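Local coordinates for NRPS (Penicillium fellutanum, PDB 6NKI), which is a non-ribosomal peptide synthetase domain of the male sterility protein family, with a Rossmann-type fold that binds NADPH dihydro-nicotinamide-adenine-dinucleotide phosphate, at residues 93-96 with 102-105; 145-150 with 208-213; 152-157 with 222-227. All coordinates share one frame; numbering follows the deposited sequence.

The three contacts lie within one Rossmann-type domain. Contact 1 comes first along the chain and closes a small loop of five residues beyond strand 84-88. It is complete before the other two open. Contacts 2 and 3 both start on helix 136-156 and end much later, near helix 202-220 and strand 226-230. Their segments alternate along the chain, so the two loops, of 57 and 64 residues, cross. Contact 2 joins the two helices, and contact 3 ties the end of the first helix to the turn leading into strand 226-230. Contact 1 also packs on helix 136-156, where Trp103 touches Asp149 and Cys153. That helix is therefore shared by all three.

Contact 1: 93-96 with 102-105; sequences QPHL and HWET
His95 and Trp103 face each other across a tight loop, with their CA atoms 8.0 Å apart; His95 and Leu96 both have positive phi, as does Glu104, just after Trp103. The two rings make the contact. The imidazole of His95 lies obliquely over the five-membered ring of Trp103. Their centroids are 4.0 Å apart and their planes are inclined at 42°. CG of His95 stands beside its own backbone N (chi1 -87°), which brings ND1 over one face of the indole, near its rim. ND1 of His95 and NE1 of Trp103 are close, but the angle is poor for a hydrogen bond. NE1 of Trp103 instead makes a weak, bent bond of 3.4 Å to the backbone O of His95. The same two residues also rest on helix 136-156: His95 N bonds weakly to Asp149 OD2, and Trp103 packs on Asp149 and Cys153. This is a surface turn in the connection from edge strand 84-88 to strand 122-125, the long crossover that returns the chain to the middle of the sheet in a Rossmann fold.

Contact 2: 145-150 with 208-213; sequences RSTFDI and FASEQL
Thr147 and Ser210 meet where two nearly parallel helices lie side by side on one face of the central parallel sheet. The helices are 136-156 and 202-220. Over the segments 145-150 and 208-213 their axes approach to 9.6 Å and cross at -21°. The contact is small and partly buried, and mixes a polar pair with an apolar patch. Thr147 and Ser210 each point their CB toward the other helix, and their CA atoms are 6.1 Å apart. The hydroxyls OG1 of Thr147 and OG of Ser210 come within 3.0 Å, a distance suited to a hydrogen bond, although the placement of the proton is not settled. Each hydroxyl also has a partner one turn back in its own helix: Thr147 OG1 bonds to Asn143 O, and Ser210 OG bonds weakly to Thr206 O. Both buried hydroxyls thus have polar partners.

The threonine methyl does the apolar work. CG2 of Thr147 is anti to the backbone N (chi1 -56° for OG1), which leaves it beside Ser210 CB at 3.8 Å and Leu213 CD2 at 3.9 Å. The side chains of Thr147 and Leu213 run alongside each other, pointing opposite ways. The second methyl of the leucine, CD1, reaches only loosely toward Phe148 CB, at 4.5 Å. Val144 and Leu151 of helix 136-156 also touch Leu213 and extend this patch along the helix. Beneath the pair, Tyr165 of strand 162-166 touches both Thr147 and Ser210, and His125 of strand 122-125 touches Thr147. The two helices are successive connections between strands 122-125, 162-166 and 226-230. Their close, near-parallel pairing over the sheet is the helix layer expected of consecutive beta-alpha-beta units in a Rossmann fold.

Contact 3: 152-157 with 222-227; sequences QCLNRS and KAHSLT
His224 sets its ring against Leu154, at the point where segment 222-227 comes down from the end of helix 202-220 toward the sheet. With CG anti to the carbonyl carbon (chi1 -69°), the imidazole is turned toward helix 136-156. Leu154 covers one face of the ring. Leu154 CB stands 3.9 Å from the centroid of the His224 ring and 19° off the normal, a CH-pi contact. Leu154 CD2 lies over the same face, 3.4 Å from His224 ND1. A hydrogen bond between His224 ND1 and Ile161 N helps fix the rotation of the ring. On the helix side, Asn155 N is a more distant, oblique neighbour of His224 NE2, at 4.4 Å. Ser225, still loop, is already paired through its backbone with Leu163 of strand 162-166. Leu226 begins strand 226-230 and packs its side chain under helix 202-220, on Ile214, Phe217 and Ser218. Thr227 continues the strand, bonded through its backbone to Leu163 and Tyr165. The segment is thus the return leg of a beta-alpha-beta crossover, from strand 162-166 through helix 202-220 to the adjacent parallel strand 226-230 of the Rossmann sheet.

Contact 1: 93-96 with 102-105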
ATOM      1  N   GLN A  93     -34.321  -2.041  13.816  1.00147.07           N
ATOM      2  CA  GLN A  93     -35.395  -1.230  14.365  1.00153.82           C
ATOM      3  C   GLN A  93     -35.483   0.124  13.665  1.00155.57           C
ATOM      4  O   GLN A  93     -34.530   0.577  13.033  1.00155.33           O
ATOM      5  CB  GLN A  93     -35.202  -1.022  15.867  1.00153.71           C
ATOM      6  CG  GLN A  93     -35.319  -2.293  16.704  1.00158.22           C
ATOM      7  CD  GLN A  93     -35.199  -2.025  18.199  1.00163.30           C
ATOM      8  OE1 GLN A  93     -35.062  -0.878  18.633  1.00164.84           O
ATOM      9  NE2 GLN A  93     -35.227  -3.091  18.992  1.00168.58           N
ATOM     10  N   PRO A  94     -36.633   0.780  13.755  1.00158.05           N
ATOM     11  CA  PRO A  94     -36.728   2.145  13.241  1.00161.16           C
ATOM     12  C   PRO A  94     -35.793   3.066  13.998  1.00146.76           C
ATOM     13  O   PRO A  94     -35.576   2.914  15.202  1.00147.42           O
ATOM     14  CB  PRO A  94     -38.195   2.523  13.489  1.00167.95           C
ATOM     15  CG  PRO A  94     -38.908   1.225  13.604  1.00172.76           C
ATOM     16  CD  PRO A  94     -37.930   0.297  14.262  1.00165.53           C
ATOM     17  N   HIS A  95     -35.204   3.994  13.244  1.00145.70           N
ATOM     18  CA  HIS A  95     -34.308   5.003  13.853  1.00135.11           C
ATOM     19  C   HIS A  95     -33.000   4.336  14.280  1.00136.47           C
ATOM     20  O   HIS A  95     -32.355   4.879  15.186  1.00115.91           O
ATOM     21  CB  HIS A  95     -35.056   5.637  15.028  1.00139.15           C
ATOM     22  CG  HIS A  95     -35.896   6.797  14.620  1.00141.93           C
ATOM     23  ND1 HIS A  95     -36.173   7.840  15.473  1.00140.37           N
ATOM     24  CD2 HIS A  95     -36.450   7.119  13.434  1.00146.73           C
ATOM     25  CE1 HIS A  95     -36.899   8.737  14.843  1.00144.16           C
ATOM     26  NE2 HIS A  95     -37.081   8.319  13.591  1.00149.79           N
ATOM     27  N   LEU A  96     -32.740   3.134  13.743  1.00132.59           N
ATOM     28  CA  LEU A  96     -31.551   2.257  13.968  1.00128.39           C
ATOM     29  C   LEU A  96     -31.562   1.647  15.375  1.00125.83           C
ATOM     30  O   LEU A  96     -30.533   1.073  15.765  1.00126.51           O
ATOM     31  CB  LEU A  96     -30.240   3.005  13.697  1.00123.41           C
ATOM     32  CG  LEU A  96     -30.169   3.771  12.379  1.00120.99           C
ATOM     33  CD1 LEU A  96     -29.083   4.825  12.433  1.00119.80           C
ATOM     34  CD2 LEU A  96     -29.930   2.833  11.213  1.00119.93           C
ATOM     35  N   HIS A 102     -30.719  10.468  21.135  1.00136.54           N
ATOM     36  CA  HIS A 102     -29.554  10.105  20.287  1.00136.23           C
ATOM     37  C   HIS A 102     -29.644  10.678  18.868  1.00143.43           C
ATOM     38  O   HIS A 102     -28.577  10.835  18.272  1.00130.68           O
ATOM     39  CB  HIS A 102     -29.253   8.605  20.355  1.00127.62           C
ATOM     40  CG  HIS A 102     -28.626   8.214  21.648  1.00127.86           C
ATOM     41  ND1 HIS A 102     -27.877   9.099  22.388  1.00128.34           N
ATOM     42  CD2 HIS A 102     -28.625   7.052  22.330  1.00130.14           C
ATOM     43  CE1 HIS A 102     -27.449   8.504  23.479  1.00128.77           C
ATOM     44  NE2 HIS A 102     -27.894   7.250  23.466  1.00130.40           N
ATOM     45  N   TRP A 103     -30.834  10.981  18.342  1.00159.67           N
ATOM     46  CA  TRP A 103     -30.884  11.497  16.946  1.00167.50           C
ATOM     47  C   TRP A 103     -30.048  12.771  16.836  1.00175.07           C
ATOM     48  O   TRP A 103     -29.336  12.941  15.832  1.00172.49           O
ATOM     49  CB  TRP A 103     -32.317  11.632  16.443  1.00170.59           C
ATOM     50  CG  TRP A 103     -32.674  10.341  15.790  1.00167.33           C
ATOM     51  CD1 TRP A 103     -32.848   9.147  16.417  1.00167.48           C
ATOM     52  CD2 TRP A 103     -32.773  10.079  14.381  1.00168.45           C
ATOM     53  NE1 TRP A 103     -33.092   8.170  15.496  1.00166.65           N
ATOM     54  CE2 TRP A 103     -33.058   8.710  14.240  1.00168.25           C
ATOM     55  CE3 TRP A 103     -32.670  10.863  13.232  1.00172.52           C
ATOM     56  CZ2 TRP A 103     -33.229   8.110  12.994  1.00170.99           C
ATOM     57  CZ3 TRP A 103     -32.850  10.270  12.002  1.00173.40           C
ATOM     58  CH2 TRP A 103     -33.130   8.913  11.886  1.00172.38           C
ATOM     59  N   GLU A 104     -30.102  13.601  17.867  1.00184.22           N
ATOM     60  CA  GLU A 104     -29.179  14.757  17.967  1.00192.40           C
ATOM     61  C   GLU A 104     -29.012  15.489  16.633  1.00189.64           C
ATOM     62  O   GLU A 104     -27.863  15.811  16.297  1.00187.48           O
ATOM     63  CB  GLU A 104     -27.812  14.300  18.474  1.00189.33           C
ATOM     64  CG  GLU A 104     -27.055  15.394  19.195  1.00189.36           C
ATOM     65  CD  GLU A 104     -27.207  15.344  20.702  1.00194.89           C
ATOM     66  OE1 GLU A 104     -27.368  14.234  21.229  1.00196.89           O
ATOM     67  OE2 GLU A 104     -27.160  16.411  21.338  1.00197.99           O
ATOM     68  N   THR A 105     -30.085  15.645  15.862  1.00195.87           N
ATOM     69  CA  THR A 105     -30.026  16.484  14.668  1.00186.46           C
ATOM     70  C   THR A 105     -30.983  17.668  14.769  1.00195.52           C
ATOM     71  O   THR A 105     -31.492  18.150  13.751  1.00196.17           O
ATOM     72  CB  THR A 105     -30.284  15.662  13.405  1.00168.56           C
ATOM     73  OG1 THR A 105     -31.484  14.886  13.548  1.00126.48           O
ATOM     74  CG2 THR A 105     -29.088  14.744  13.156  1.00154.58           C
TER

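Contact 2: 145-150 with 208-213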
ATOM      1  N   ARG A 145     -33.306   0.124   5.548  1.00124.51           N
ATOM      2  CA  ARG A 145     -34.090   1.081   6.330  1.00131.91           C
ATOM      3  C   ARG A 145     -33.175   2.024   7.094  1.00127.80           C
ATOM      4  O   ARG A 145     -33.407   3.238   7.138  1.00115.02           O
ATOM      5  CB  ARG A 145     -35.000   0.326   7.299  1.00138.40           C
ATOM      6  CG  ARG A 145     -35.876   1.147   8.245  1.00143.13           C
ATOM      7  CD  ARG A 145     -37.155   1.629   7.607  1.00150.43           C
ATOM      8  NE  ARG A 145     -38.019   2.223   8.632  1.00154.78           N
ATOM      9  CZ  ARG A 145     -39.217   2.761   8.412  1.00156.14           C
ATOM     10  NH1 ARG A 145     -39.740   2.769   7.192  1.00155.64           N
ATOM     11  NH2 ARG A 145     -39.905   3.272   9.426  1.00158.62           N
ATOM     12  N   SER A 146     -32.146   1.458   7.717  1.00122.08           N
ATOM     13  CA  SER A 146     -31.047   2.190   8.320  1.00116.92           C
ATOM     14  C   SER A 146     -30.546   3.267   7.360  1.00117.68           C
ATOM     15  O   SER A 146     -30.355   4.422   7.764  1.00113.40           O
ATOM     16  CB  SER A 146     -29.952   1.191   8.723  1.00107.62           C
ATOM     17  OG  SER A 146     -29.483   0.433   7.621  1.00100.13           O
ATOM     18  N   THR A 147     -30.378   2.914   6.079  1.00118.79           N
ATOM     19  CA  THR A 147     -29.924   3.893   5.096  1.00119.35           C
ATOM     20  C   THR A 147     -30.988   4.962   4.879  1.00125.67           C
ATOM     21  O   THR A 147     -30.683   6.160   4.820  1.00124.47           O
ATOM     22  CB  THR A 147     -29.555   3.191   3.774  1.00119.49           C
ATOM     23  OG1 THR A 147     -28.567   2.165   4.003  1.00118.30           O
ATOM     24  CG2 THR A 147     -28.992   4.189   2.751  1.00114.70           C
ATOM     25  N   PHE A 148     -32.251   4.537   4.775  1.00135.08           N
ATOM     26  CA  PHE A 148     -33.367   5.468   4.647  1.00143.83           C
ATOM     27  C   PHE A 148     -33.447   6.391   5.854  1.00136.60           C
ATOM     28  O   PHE A 148     -33.594   7.611   5.713  1.00134.78           O
ATOM     29  CB  PHE A 148     -34.666   4.677   4.481  1.00162.07           C
ATOM     30  CG  PHE A 148     -35.896   5.535   4.290  1.00182.05           C
ATOM     31  CD1 PHE A 148     -36.180   6.107   3.055  1.00186.22           C
ATOM     32  CD2 PHE A 148     -36.769   5.761   5.346  1.00191.87           C
ATOM     33  CE1 PHE A 148     -37.298   6.886   2.882  1.00193.54           C
ATOM     34  CE2 PHE A 148     -37.891   6.539   5.176  1.00198.30           C
ATOM     35  CZ  PHE A 148     -38.155   7.104   3.945  1.00199.69           C
ATOM     36  N   ASP A 149     -33.362   5.819   7.056  1.00133.69           N
ATOM     37  CA  ASP A 149     -33.345   6.638   8.262  1.00135.58           C
ATOM     38  C   ASP A 149     -32.228   7.679   8.201  1.00130.52           C
ATOM     39  O   ASP A 149     -32.410   8.818   8.650  1.00138.52           O
ATOM     40  CB  ASP A 149     -33.185   5.738   9.494  1.00138.57           C
ATOM     41  CG  ASP A 149     -34.398   4.845   9.744  1.00147.84           C
ATOM     42  OD1 ASP A 149     -35.535   5.273   9.441  1.00149.08           O
ATOM     43  OD2 ASP A 149     -34.204   3.705  10.233  1.00151.96           O
ATOM     44  N   ILE A 150     -31.076   7.302   7.607  1.00126.65           N
ATOM     45  CA  ILE A 150     -29.862   8.129   7.606  1.00119.19           C
ATOM     46  C   ILE A 150     -30.013   9.365   6.717  1.00120.46           C
ATOM     47  O   ILE A 150     -29.576  10.462   7.091  1.00109.83           O
ATOM     48  CB  ILE A 150     -28.625   7.274   7.218  1.00114.25           C
ATOM     49  CG1 ILE A 150     -28.016   6.574   8.432  1.00108.55           C
ATOM     50  CG2 ILE A 150     -27.541   8.073   6.499  1.00100.16           C
ATOM     51  CD1 ILE A 150     -27.069   5.531   8.053  1.00 95.91           C
ATOM     52  N   PHE A 208     -26.587  -2.884  -2.837  1.00115.67           N
ATOM     53  CA  PHE A 208     -27.047  -2.187  -4.030  1.00124.90           C
ATOM     54  C   PHE A 208     -28.340  -1.430  -3.764  1.00132.83           C
ATOM     55  O   PHE A 208     -28.505  -0.294  -4.221  1.00133.93           O
ATOM     56  CB  PHE A 208     -27.263  -3.175  -5.175  1.00131.41           C
ATOM     57  CG  PHE A 208     -27.861  -2.544  -6.418  1.00139.94           C
ATOM     58  CD1 PHE A 208     -27.052  -1.914  -7.354  1.00140.16           C
ATOM     59  CD2 PHE A 208     -29.241  -2.547  -6.623  1.00147.91           C
ATOM     60  CE1 PHE A 208     -27.599  -1.330  -8.486  1.00143.84           C
ATOM     61  CE2 PHE A 208     -29.796  -1.957  -7.749  1.00152.96           C
ATOM     62  CZ  PHE A 208     -28.974  -1.347  -8.681  1.00150.51           C
ATOM     63  N   ALA A 209     -29.283  -2.057  -3.052  1.00136.14           N
ATOM     64  CA  ALA A 209     -30.557  -1.404  -2.776  1.00136.83           C
ATOM     65  C   ALA A 209     -30.347  -0.088  -2.041  1.00133.62           C
ATOM     66  O   ALA A 209     -30.936   0.938  -2.403  1.00134.20           O
ATOM     67  CB  ALA A 209     -31.465  -2.330  -1.968  1.00139.27           C
ATOM     68  N   SER A 210     -29.512  -0.100  -0.995  1.00128.38           N
ATOM     69  CA  SER A 210     -29.177   1.146  -0.311  1.00128.34           C
ATOM     70  C   SER A 210     -28.378   2.077  -1.222  1.00128.63           C
ATOM     71  O   SER A 210     -28.410   3.304  -1.055  1.00127.19           O
ATOM     72  CB  SER A 210     -28.387   0.850   0.970  1.00123.18           C
ATOM     73  OG  SER A 210     -29.119   0.049   1.881  1.00125.02           O
ATOM     74  N   GLU A 211     -27.670   1.508  -2.194  1.00129.73           N
ATOM     75  CA  GLU A 211     -26.835   2.303  -3.085  1.00130.72           C
ATOM     76  C   GLU A 211     -27.687   3.080  -4.084  1.00131.82           C
ATOM     77  O   GLU A 211     -27.512   4.292  -4.253  1.00127.85           O
ATOM     78  CB  GLU A 211     -25.828   1.373  -3.774  1.00128.57           C
ATOM     79  CG  GLU A 211     -24.839   2.000  -4.733  1.00127.05           C
ATOM     80  CD  GLU A 211     -23.664   1.072  -5.034  1.00124.10           C
ATOM     81  OE1 GLU A 211     -23.594  -0.024  -4.436  1.00122.34           O
ATOM     82  OE2 GLU A 211     -22.814   1.439  -5.871  1.00122.59           O
ATOM     83  N   GLN A 212     -28.643   2.400  -4.732  1.00137.60           N
ATOM     84  CA  GLN A 212     -29.520   3.065  -5.693  1.00143.27           C
ATOM     85  C   GLN A 212     -30.424   4.085  -5.011  1.00143.73           C
ATOM     86  O   GLN A 212     -30.903   5.030  -5.648  1.00145.13           O
ATOM     87  CB  GLN A 212     -30.342   2.024  -6.448  1.00150.47           C
ATOM     88  CG  GLN A 212     -31.219   2.631  -7.501  1.00158.75           C
ATOM     89  CD  GLN A 212     -30.416   3.424  -8.511  1.00161.71           C
ATOM     90  OE1 GLN A 212     -29.340   3.001  -8.938  1.00159.04           O
ATOM     91  NE2 GLN A 212     -30.929   4.593  -8.888  1.00166.71           N
ATOM     92  N   LEU A 213     -30.643   3.914  -3.711  1.00142.61           N
ATOM     93  CA  LEU A 213     -31.330   4.921  -2.914  1.00145.16           C
ATOM     94  C   LEU A 213     -30.504   6.204  -2.801  1.00142.20           C
ATOM     95  O   LEU A 213     -31.044   7.312  -2.930  1.00145.50           O
ATOM     96  CB  LEU A 213     -31.622   4.324  -1.542  1.00145.09           C
ATOM     97  CG  LEU A 213     -32.437   4.989  -0.453  1.00147.34           C
ATOM     98  CD1 LEU A 213     -33.014   3.883   0.394  1.00151.57           C
ATOM     99  CD2 LEU A 213     -31.553   5.874   0.389  1.00145.49           C
TER

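Contact 3: 152-157 with 222-227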
ATOM      1  N   GLN A 152     -32.881  10.776   6.016  1.00153.02           N
ATOM      2  CA  GLN A 152     -33.743  11.598   6.856  1.00165.25           C
ATOM      3  C   GLN A 152     -32.917  12.432   7.812  1.00157.53           C
ATOM      4  O   GLN A 152     -33.223  13.602   8.065  1.00166.28           O
ATOM      5  CB  GLN A 152     -34.704  10.734   7.667  1.00183.17           C
ATOM      6  CG  GLN A 152     -35.858  10.100   6.920  1.00190.69           C
ATOM      7  CD  GLN A 152     -36.677   9.218   7.835  1.00197.44           C
ATOM      8  OE1 GLN A 152     -36.294   8.963   8.981  1.00195.82           O
ATOM      9  NE2 GLN A 152     -37.821   8.766   7.346  1.00204.86           N
ATOM     10  N   CYS A 153     -31.855  11.845   8.338  1.00147.97           N
ATOM     11  CA  CYS A 153     -31.123  12.479   9.419  1.00140.14           C
ATOM     12  C   CYS A 153     -30.279  13.641   8.896  1.00136.73           C
ATOM     13  O   CYS A 153     -30.248  14.719   9.507  1.00138.81           O
ATOM     14  CB  CYS A 153     -30.268  11.419  10.116  1.00129.29           C
ATOM     15  SG  CYS A 153     -29.725  11.798  11.789  1.00120.51           S
ATOM     16  N   LEU A 154     -29.594  13.447   7.760  1.00133.86           N
ATOM     17  CA  LEU A 154     -28.900  14.560   7.110  1.00129.77           C
ATOM     18  C   LEU A 154     -29.860  15.711   6.816  1.00136.91           C
ATOM     19  O   LEU A 154     -29.563  16.876   7.109  1.00123.02           O
ATOM     20  CB  LEU A 154     -28.211  14.089   5.816  1.00128.97           C
ATOM     21  CG  LEU A 154     -26.766  13.552   5.763  1.00121.88           C
ATOM     22  CD1 LEU A 154     -26.585  12.233   6.509  1.00117.50           C
ATOM     23  CD2 LEU A 154     -26.294  13.385   4.309  1.00105.97           C
ATOM     24  N   ASN A 155     -31.022  15.389   6.250  1.00124.22           N
ATOM     25  CA  ASN A 155     -31.973  16.402   5.803  1.00143.60           C
ATOM     26  C   ASN A 155     -32.379  17.344   6.937  1.00133.51           C
ATOM     27  O   ASN A 155     -32.364  18.569   6.777  1.00136.68           O
ATOM     28  CB  ASN A 155     -33.194  15.704   5.220  1.00142.34           C
ATOM     29  CG  ASN A 155     -34.063  16.628   4.466  1.00143.27           C
ATOM     30  OD1 ASN A 155     -33.757  17.810   4.365  1.00142.86           O
ATOM     31  ND2 ASN A 155     -35.162  16.114   3.925  1.00141.39           N
ATOM     32  N   ARG A 156     -32.711  16.787   8.098  1.00133.30           N
ATOM     33  CA  ARG A 156     -33.257  17.569   9.198  1.00144.52           C
ATOM     34  C   ARG A 156     -32.190  18.356   9.955  1.00146.12           C
ATOM     35  O   ARG A 156     -32.528  19.297  10.682  1.00152.85           O
ATOM     36  CB  ARG A 156     -34.006  16.629  10.142  1.00147.28           C
ATOM     37  CG  ARG A 156     -35.158  15.865   9.462  1.00150.18           C
ATOM     38  CD  ARG A 156     -35.802  14.914  10.443  1.00150.15           C
ATOM     39  NE  ARG A 156     -36.728  13.989   9.808  1.00152.19           N
ATOM     40  CZ  ARG A 156     -37.402  13.055  10.471  1.00157.59           C
ATOM     41  NH1 ARG A 156     -37.259  12.939  11.787  1.00157.21           N
ATOM     42  NH2 ARG A 156     -38.231  12.247   9.826  1.00164.26           N
ATOM     43  N   SER A 157     -30.922  18.007   9.745  1.00140.62           N
ATOM     44  CA  SER A 157     -29.788  18.673  10.442  1.00141.92           C
ATOM     45  C   SER A 157     -29.610  20.116   9.968  1.00146.04           C
ATOM     46  O   SER A 157     -29.670  20.347   8.756  1.00148.08           O
ATOM     47  CB  SER A 157     -28.516  17.908  10.227  1.00136.56           C
ATOM     48  OG  SER A 157     -27.395  18.697  10.598  1.00134.86           O
ATOM     49  N   LYS A 222     -27.757  18.624  -3.332  1.00162.10           N
ATOM     50  CA  LYS A 222     -26.382  18.972  -3.665  1.00165.29           C
ATOM     51  C   LYS A 222     -25.584  19.522  -2.479  1.00167.58           C
ATOM     52  O   LYS A 222     -24.394  19.818  -2.656  1.00170.02           O
ATOM     53  CB  LYS A 222     -26.373  19.990  -4.811  1.00171.27           C
ATOM     54  CG  LYS A 222     -26.971  19.505  -6.142  1.00176.29           C
ATOM     55  CD  LYS A 222     -26.135  18.389  -6.778  1.00178.90           C
ATOM     56  CE  LYS A 222     -26.522  18.142  -8.238  1.00182.31           C
ATOM     57  NZ  LYS A 222     -27.893  17.583  -8.413  1.00186.99           N
ATOM     58  N   ALA A 223     -26.178  19.655  -1.291  1.00169.43           N
ATOM     59  CA  ALA A 223     -25.524  20.291  -0.151  1.00161.38           C
ATOM     60  C   ALA A 223     -24.871  19.302   0.807  1.00155.14           C
ATOM     61  O   ALA A 223     -24.308  19.726   1.823  1.00155.79           O
ATOM     62  CB  ALA A 223     -26.524  21.148   0.627  1.00160.13           C
ATOM     63  N   HIS A 224     -24.944  18.003   0.525  1.00146.99           N
ATOM     64  CA  HIS A 224     -24.309  16.982   1.346  1.00147.37           C
ATOM     65  C   HIS A 224     -23.251  16.283   0.513  1.00134.35           C
ATOM     66  O   HIS A 224     -23.547  15.802  -0.585  1.00132.73           O
ATOM     67  CB  HIS A 224     -25.344  15.987   1.868  1.00155.79           C
ATOM     68  CG  HIS A 224     -26.267  16.577   2.884  1.00160.97           C
ATOM     69  ND1 HIS A 224     -25.900  16.772   4.199  1.00160.87           N
ATOM     70  CD2 HIS A 224     -27.527  17.056   2.769  1.00166.59           C
ATOM     71  CE1 HIS A 224     -26.902  17.335   4.852  1.00165.34           C
ATOM     72  NE2 HIS A 224     -27.901  17.515   4.008  1.00168.20           N
ATOM     73  N   SER A 225     -22.023  16.252   1.020  1.00132.09           N
ATOM     74  CA  SER A 225     -20.976  15.493   0.342  1.00121.71           C
ATOM     75  C   SER A 225     -21.188  14.023   0.676  1.00114.36           C
ATOM     76  O   SER A 225     -21.070  13.615   1.838  1.00 95.10           O
ATOM     77  CB  SER A 225     -19.590  15.961   0.773  1.00113.74           C
ATOM     78  OG  SER A 225     -19.283  15.509   2.081  1.00104.68           O
ATOM     79  N   LEU A 226     -21.510  13.224  -0.331  1.00110.00           N
ATOM     80  CA  LEU A 226     -21.870  11.833  -0.107  1.00113.55           C
ATOM     81  C   LEU A 226     -21.090  10.931  -1.060  1.00111.05           C
ATOM     82  O   LEU A 226     -20.945  11.254  -2.243  1.00113.19           O
ATOM     83  CB  LEU A 226     -23.398  11.665  -0.234  1.00122.45           C
ATOM     84  CG  LEU A 226     -24.120  12.184  -1.477  1.00135.60           C
ATOM     85  CD1 LEU A 226     -24.154  11.139  -2.575  1.00145.18           C
ATOM     86  CD2 LEU A 226     -25.520  12.677  -1.136  1.00140.62           C
ATOM     87  N   THR A 227     -20.542   9.826  -0.531  1.00107.39           N
ATOM     88  CA  THR A 227     -19.733   8.895  -1.316  1.00106.53           C
ATOM     89  C   THR A 227     -20.040   7.438  -0.971  1.00 92.11           C
ATOM     90  O   THR A 227     -20.404   7.099   0.161  1.00 83.93           O
ATOM     91  CB  THR A 227     -18.218   9.137  -1.121  1.00117.89           C
ATOM     92  OG1 THR A 227     -17.876   8.993   0.263  1.00119.54           O
ATOM     93  CG2 THR A 227     -17.802  10.519  -1.613  1.00124.11           C
TER